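Local coordinates for protein thermospermine synthase (Medicago truncatula, PDB 6BQ7) that probably makes thermospermine, transferring an aminopropyl group from decarboxylated S-adenosylmethionine to spermidine, at residues G219-F224 / A255-W260; I86-L91 / V179-D184. All coordinates share one frame; numbering follows the deposited sequence.

Contact 1: residues G219-F224 / A255-W260. With SPD (spermidine), chain C.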
loop_
_atom_site.group_PDB
_atom_site.type_symbol
_atom_site.label_atom_id
_atom_site.label_comp_id
_atom_site.label_asym_id
_atom_site.label_seq_id
_atom_site.Cartn_x
_atom_site.Cartn_y
_atom_site.Cartn_z
ATOM N N GLY A 219 10.114 23.021 -8.920
ATOM C CA GLY A 219 9.137 22.232 -8.216
ATOM C C GLY A 219 7.954 21.844 -9.074
ATOM O O GLY A 219 7.926 22.117 -10.278
ATOM N N PRO A 220 6.957 21.179 -8.472
ATOM C CA PRO A 220 5.748 20.821 -9.231
ATOM C C PRO A 220 5.057 22.054 -9.809
ATOM O O PRO A 220 5.092 23.144 -9.234
ATOM C CB PRO A 220 4.865 20.105 -8.194
ATOM C CG PRO A 220 5.507 20.392 -6.817
ATOM C CD PRO A 220 6.979 20.575 -7.120
ATOM N N ALA A 221 4.416 21.858 -10.970
ATOM C CA ALA A 221 3.738 22.921 -11.705
ATOM C C ALA A 221 2.386 22.453 -12.237
ATOM O O ALA A 221 1.929 22.930 -13.288
ATOM C CB ALA A 221 4.603 23.433 -12.864
ATOM N N GLY A 222 1.738 21.519 -11.540
ATOM C CA GLY A 222 0.407 21.112 -11.924
ATOM C C GLY A 222 -0.604 22.184 -11.569
ATOM O O GLY A 222 -0.301 23.194 -10.936
ATOM N N ILE A 223 -1.853 21.941 -11.973
ATOM C CA ILE A 223 -2.872 22.982 -11.879
ATOM C C ILE A 223 -3.089 23.394 -10.430
ATOM O O ILE A 223 -3.381 24.560 -10.152
ATOM C CB ILE A 223 -4.177 22.511 -12.554
ATOM C CG1 ILE A 223 -5.303 23.567 -12.433
ATOM C CG2 ILE A 223 -4.633 21.198 -11.960
ATOM C CD1 ILE A 223 -5.048 24.797 -13.234
ATOM N N PHE A 224 -2.917 22.472 -9.478
ATOM C CA PHE A 224 -2.937 22.846 -8.073
ATOM C C PHE A 224 -1.573 22.809 -7.402
ATOM O O PHE A 224 -1.293 23.671 -6.564
ATOM C CB PHE A 224 -3.911 21.945 -7.299
ATOM C CG PHE A 224 -5.310 22.019 -7.827
ATOM C CD1 PHE A 224 -6.026 23.202 -7.741
ATOM C CD2 PHE A 224 -5.889 20.934 -8.459
ATOM C CE1 PHE A 224 -7.312 23.293 -8.244
ATOM C CE2 PHE A 224 -7.172 21.022 -8.976
ATOM C CZ PHE A 224 -7.886 22.200 -8.860
ATOM N N ALA A 255 4.675 11.712 -11.708
ATOM C CA ALA A 255 3.248 11.817 -11.620
ATOM C C ALA A 255 2.757 13.234 -11.484
ATOM O O ALA A 255 1.863 13.442 -10.707
ATOM C CB ALA A 255 2.692 10.954 -10.515
ATOM N N ASP A 256 3.346 14.175 -12.232
ATOM C CA ASP A 256 2.959 15.580 -12.168
ATOM C C ASP A 256 3.629 16.331 -13.308
ATOM O O ASP A 256 4.543 15.828 -13.963
ATOM C CB ASP A 256 3.338 16.219 -10.826
ATOM C CG ASP A 256 2.462 17.395 -10.461
ATOM O OD1 ASP A 256 1.603 17.801 -11.281
ATOM O OD2 ASP A 256 2.648 17.922 -9.344
ATOM N N ILE A 257 3.135 17.540 -13.540
ATOM C CA ILE A 257 3.869 18.541 -14.296
ATOM C C ILE A 257 5.019 19.041 -13.432
ATOM O O ILE A 257 4.819 19.382 -12.259
ATOM C CB ILE A 257 2.929 19.691 -14.678
ATOM C CG1 ILE A 257 1.671 19.167 -15.374
ATOM C CG2 ILE A 257 3.622 20.684 -15.579
ATOM C CD1 ILE A 257 1.941 18.461 -16.689
ATOM N N TRP A 258 6.214 19.133 -14.009
ATOM C CA TRP A 258 7.337 19.747 -13.312
ATOM C C TRP A 258 7.662 21.085 -13.937
ATOM O O TRP A 258 7.453 21.294 -15.143
ATOM C CB TRP A 258 8.583 18.860 -13.335
ATOM C CG TRP A 258 9.385 19.072 -12.090
ATOM C CD1 TRP A 258 10.550 19.794 -11.961
ATOM C CD2 TRP A 258 9.050 18.611 -10.785
ATOM N NE1 TRP A 258 10.958 19.791 -10.655
ATOM C CE2 TRP A 258 10.058 19.070 -9.911
ATOM C CE3 TRP A 258 7.997 17.839 -10.266
ATOM C CZ2 TRP A 258 10.051 18.781 -8.546
ATOM C CZ3 TRP A 258 7.993 17.546 -8.900
ATOM C CH2 TRP A 258 9.025 18.010 -8.061
ATOM N N GLY A 259 8.188 22.014 -13.146
ATOM C CA GLY A 259 8.433 23.371 -13.579
ATOM C C GLY A 259 9.895 23.758 -13.519
ATOM O O GLY A 259 10.674 23.207 -12.722
ATOM N N TRP A 260 10.266 24.726 -14.358
ATOM C CA TRP A 260 11.573 25.376 -14.393
ATOM C C TRP A 260 11.369 26.858 -14.687
ATOM O O TRP A 260 10.326 27.276 -15.204
ATOM C CB TRP A 260 12.499 24.785 -15.471
ATOM C CG TRP A 260 12.646 23.317 -15.384
ATOM C CD1 TRP A 260 13.591 22.627 -14.691
ATOM C CD2 TRP A 260 11.811 22.345 -16.009
ATOM N NE1 TRP A 260 13.402 21.271 -14.848
ATOM C CE2 TRP A 260 12.306 21.073 -15.646
ATOM C CE3 TRP A 260 10.680 22.428 -16.830
ATOM C CZ2 TRP A 260 11.713 19.889 -16.076
ATOM C CZ3 TRP A 260 10.097 21.248 -17.268
ATOM C CH2 TRP A 260 10.607 20.002 -16.886
HETATM N N1 SPD C . 8.838 12.562 -7.005
HETATM C C2 SPD C . 8.871 13.986 -7.265
HETATM C C3 SPD C . 10.051 14.259 -8.180
HETATM C C4 SPD C . 11.066 15.139 -7.461
HETATM C C5 SPD C . 12.066 15.659 -8.491
HETATM N N6 SPD C . 13.060 16.513 -7.864
HETATM C C7 SPD C . 13.753 17.267 -8.896
HETATM C C8 SPD C . 15.106 17.733 -8.361
HETATM C C9 SPD C . 16.202 16.791 -8.847
HETATM N N10 SPD C . 17.483 17.245 -8.329
#

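Contact 2: residues I86-L91 / V179-D184. With SPD (spermidine), chain C.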
loop_
_atom_site.group_PDB
_atom_site.type_symbol
_atom_site.label_atom_id
_atom_site.label_comp_id
_atom_site.label_asym_id
_atom_site.label_seq_id
_atom_site.Cartn_x
_atom_site.Cartn_y
_atom_site.Cartn_z
ATOM N N ILE A 86 13.464 13.835 -20.253
ATOM C CA ILE A 86 12.555 14.976 -20.302
ATOM C C ILE A 86 13.013 16.044 -19.329
ATOM O O ILE A 86 13.131 17.225 -19.674
ATOM C CB ILE A 86 11.108 14.556 -19.997
ATOM C CG1 ILE A 86 10.597 13.528 -21.010
ATOM C CG2 ILE A 86 10.217 15.810 -19.981
ATOM C CD1 ILE A 86 9.241 12.952 -20.633
ATOM N N TYR A 87 13.263 15.629 -18.085
ATOM C CA TYR A 87 13.636 16.564 -17.040
ATOM C C TYR A 87 14.939 17.257 -17.379
ATOM O O TYR A 87 15.044 18.482 -17.272
ATOM C CB TYR A 87 13.756 15.834 -15.695
ATOM C CG TYR A 87 14.288 16.739 -14.621
ATOM C CD1 TYR A 87 13.438 17.582 -13.915
ATOM C CD2 TYR A 87 15.649 16.792 -14.353
ATOM C CE1 TYR A 87 13.937 18.436 -12.945
ATOM C CE2 TYR A 87 16.159 17.640 -13.398
ATOM C CZ TYR A 87 15.301 18.460 -12.689
ATOM O OH TYR A 87 15.823 19.290 -11.710
ATOM N N HIS A 88 15.932 16.498 -17.757
ATOM C CA HIS A 88 17.229 17.051 -18.057
ATOM C C HIS A 88 17.327 17.879 -19.327
ATOM O O HIS A 88 18.053 18.795 -19.364
ATOM C CB HIS A 88 18.302 16.004 -17.940
ATOM C CG HIS A 88 18.430 15.471 -16.562
ATOM N ND1 HIS A 88 17.940 14.254 -16.193
ATOM C CD2 HIS A 88 18.917 16.033 -15.443
ATOM C CE1 HIS A 88 18.154 14.070 -14.915
ATOM N NE2 HIS A 88 18.743 15.138 -14.437
ATOM N N GLU A 89 16.630 17.495 -20.374
ATOM C CA GLU A 89 16.552 18.319 -21.578
ATOM C C GLU A 89 15.846 19.637 -21.289
ATOM O O GLU A 89 16.305 20.704 -21.714
ATOM C CB GLU A 89 15.824 17.563 -22.689
ATOM C CG GLU A 89 16.703 16.499 -23.363
ATOM C CD GLU A 89 16.118 16.003 -24.678
ATOM O OE1 GLU A 89 15.100 16.570 -25.136
ATOM O OE2 GLU A 89 16.668 15.030 -25.244
ATOM N N CYS A 90 14.727 19.580 -20.556
ATOM C CA CYS A 90 14.014 20.800 -20.183
ATOM C C CYS A 90 14.843 21.673 -19.255
ATOM O O CYS A 90 14.837 22.902 -19.386
ATOM C CB CYS A 90 12.690 20.443 -19.514
ATOM S SG CYS A 90 11.479 19.898 -20.701
ATOM N N LEU A 91 15.510 21.063 -18.265
ATOM C CA LEU A 91 16.351 21.850 -17.365
ATOM C C LEU A 91 17.457 22.599 -18.114
ATOM O O LEU A 91 17.726 23.768 -17.822
ATOM C CB LEU A 91 16.960 20.947 -16.308
ATOM C CG LEU A 91 18.019 21.547 -15.379
ATOM C CD1 LEU A 91 17.413 22.724 -14.589
ATOM C CD2 LEU A 91 18.589 20.442 -14.445
ATOM N N VAL A 179 22.999 26.671 -13.528
ATOM C CA VAL A 179 21.880 25.735 -13.537
ATOM C C VAL A 179 21.593 25.327 -12.096
ATOM O O VAL A 179 22.472 24.794 -11.409
ATOM C CB VAL A 179 22.186 24.512 -14.417
ATOM C CG1 VAL A 179 21.045 23.497 -14.366
ATOM C CG2 VAL A 179 22.471 24.965 -15.854
ATOM N N GLY A 180 20.379 25.615 -11.624
ATOM C CA GLY A 180 19.946 25.156 -10.321
ATOM C C GLY A 180 19.310 23.788 -10.418
ATOM O O GLY A 180 18.214 23.636 -10.974
ATOM N N ASP A 181 19.992 22.777 -9.890
ATOM C CA ASP A 181 19.443 21.425 -9.897
ATOM C C ASP A 181 19.384 20.866 -8.484
ATOM O O ASP A 181 19.854 19.748 -8.231
ATOM C CB ASP A 181 20.270 20.510 -10.799
ATOM C CG ASP A 181 19.543 19.212 -11.144
ATOM O OD1 ASP A 181 18.359 19.053 -10.747
ATOM O OD2 ASP A 181 20.170 18.359 -11.816
ATOM N N LEU A 182 18.798 21.630 -7.562
ATOM C CA LEU A 182 18.715 21.223 -6.169
ATOM C C LEU A 182 17.315 20.713 -5.849
ATOM O O LEU A 182 16.404 20.760 -6.685
ATOM C CB LEU A 182 19.074 22.395 -5.260
ATOM C CG LEU A 182 20.366 23.105 -5.634
ATOM C CD1 LEU A 182 20.264 24.559 -5.217
ATOM C CD2 LEU A 182 21.556 22.398 -4.979
ATOM N N ALA A 183 17.148 20.241 -4.610
ATOM C CA ALA A 183 15.851 19.828 -4.091
ATOM C C ALA A 183 14.936 21.038 -3.893
ATOM O O ALA A 183 15.371 22.199 -3.889
ATOM C CB ALA A 183 16.009 19.079 -2.768
ATOM N N ASP A 184 13.646 20.750 -3.736
ATOM C CA ASP A 184 12.655 21.811 -3.615
ATOM C C ASP A 184 12.857 22.574 -2.306
ATOM O O ASP A 184 13.181 21.971 -1.281
ATOM C CB ASP A 184 11.240 21.231 -3.675
ATOM C CG ASP A 184 10.969 20.493 -4.973
ATOM O OD1 ASP A 184 11.596 20.846 -5.993
ATOM O OD2 ASP A 184 10.142 19.554 -4.967
HETATM N N1 SPD C . 8.838 12.562 -7.005
HETATM C C2 SPD C . 8.871 13.986 -7.265
HETATM C C3 SPD C . 10.051 14.259 -8.180
HETATM C C4 SPD C . 11.066 15.139 -7.461
HETATM C C5 SPD C . 12.066 15.659 -8.491
HETATM N N6 SPD C . 13.060 16.513 -7.864
HETATM C C7 SPD C . 13.753 17.267 -8.896
HETATM C C8 SPD C . 15.106 17.733 -8.361
HETATM C C9 SPD C . 16.202 16.791 -8.847
HETATM N N10 SPD C . 17.483 17.245 -8.329
HETATM O O HOH W 1 19.450 15.915 -11.738
#

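Contact 1: residues G219-F224 / A255-W260
Gly219 and Gly259 are joined by a backbone hydrogen bond in which Gly259 N gives its hydrogen to Gly219 O, 2.9 Å away. A second bond runs the other way, from Ala221 N to Ile257 O at 2.8 Å. This one is fairly straight at the hydrogen (164°), but the N-H reaches the oxygen from above the carbonyl plane. Ile257 O also takes a CA-H...O contact from Pro220. Between the two bonds Pro220 and Trp258 form an antiparallel, non-hydrogen-bonded pair, a place where the missing N-H of the proline costs no bond to this partner strand. The pair joins the end of strand 212-220 to strand 256-264, in the antiparallel part of the mixed sheet of the Rossmann-like synthase domain. Past Pro220 the chain leaves the sheet. Asp256 faces this exit. Its OD2 is hydrogen-bonded to Ser225 OG, which is also hydrogen-bonded to Gly222 N, and touches Pro220 CB at 3.3 Å. Its OD1 takes a weak bond from Ile257 N and lies 3.6 Å from Gly222 CA.

The Trp258 indole lies beside the Pro220 ring and points the same way. Pro220 CD sits over the face of its six-membered ring, 3.8 Å from the centroid, in a CH-pi contact. The Gly219 backbone lies over the same face, with Gly219 C 3.6 Å from Trp258 CE2. Trp258 NE1 is satisfied by Gln217 OE1, which also accepts from Gly219 N. The NE1 bond probably helps fix the turn of the indole. Spermidine lies against the opposite face, and its C4 comes within 3.6 Å of Trp258 CH2.

Contact 2: residues I86-L91 / V179-D184
This is a buried helix-to-sheet contact that holds the predicted catalytic aspartate. Helix 84-98 packs on the C-terminal end of strand 175-181, in the central sheet of the Rossmann-like domain. The short axes of helix 86-91 and strand 179-181 are 10.7 Å apart at their closest. Leu91 supplies the apolar part. Its CD1 meets Val179 CG1 at 3.7 Å, while CD2 lies against the carboxylate carbon of Asp181, at 3.6 Å from CG.

The polar part centres on Asp181, the predicted proton acceptor. With CG anti to the backbone N (chi1 -164°), the carboxylate is placed so that OD1 can bond both Tyr87 and the spermidine amine. Tyr87 OH donates to Asp181 OD1 at 2.7 Å. The oxygen lies at the edge of the phenol ring, near its plane, yet the hydroxyl meets it from above the carboxylate plane, 41° out. Spermidine N10, the amine at the aminopropyl end, gives a second bond to Asp181 OD1 at 3.1 Å. Asp181 OD2 is held separately, by Thr115 OG1 and by a water that donates to it at 2.5 Å. That water also bonds His88 NE2 at 2.9 Å and lies at the edge of the imidazole, in its plane. His88 ND1 is tied to Glu84 OE1, which probably limits how the ring can turn.

Both carboxylate oxygens are engaged, and their partners probably hold the group steady against the substrate. Replacing Asp181 by an alanine removes both oxygens, and Tyr87 OH and spermidine N10 would probably lose their shared acceptor, and the bridging water one of its mates. The direct bond from N10 to OD1 is consistent with Asp181 taking a proton from N10, the amine expected to attack the aminopropyl donor.

Overall arrangement
Contact 2 closes along the chain before contact 1 opens, and their centres are 12 Å apart. Both belong to the Rossmann-like synthase domain and share its mixed sheet, where strands 175-181 and 212-220 are neighbours. Contact 2 brings helix 84-98 onto this sheet, near the centre of the chain. Contact 1 lies further out, where strand 212-220 pairs with strand 256-264. They meet directly: Trp260 packs on Tyr87 and Cys90, and Asp184 touches Gly219 and Trp258. Both also touch the one spermidine. Contact 2 binds N10, the amine at its aminopropyl end, and contact 1 flanks its carbon chain, so together they line one polyamine site.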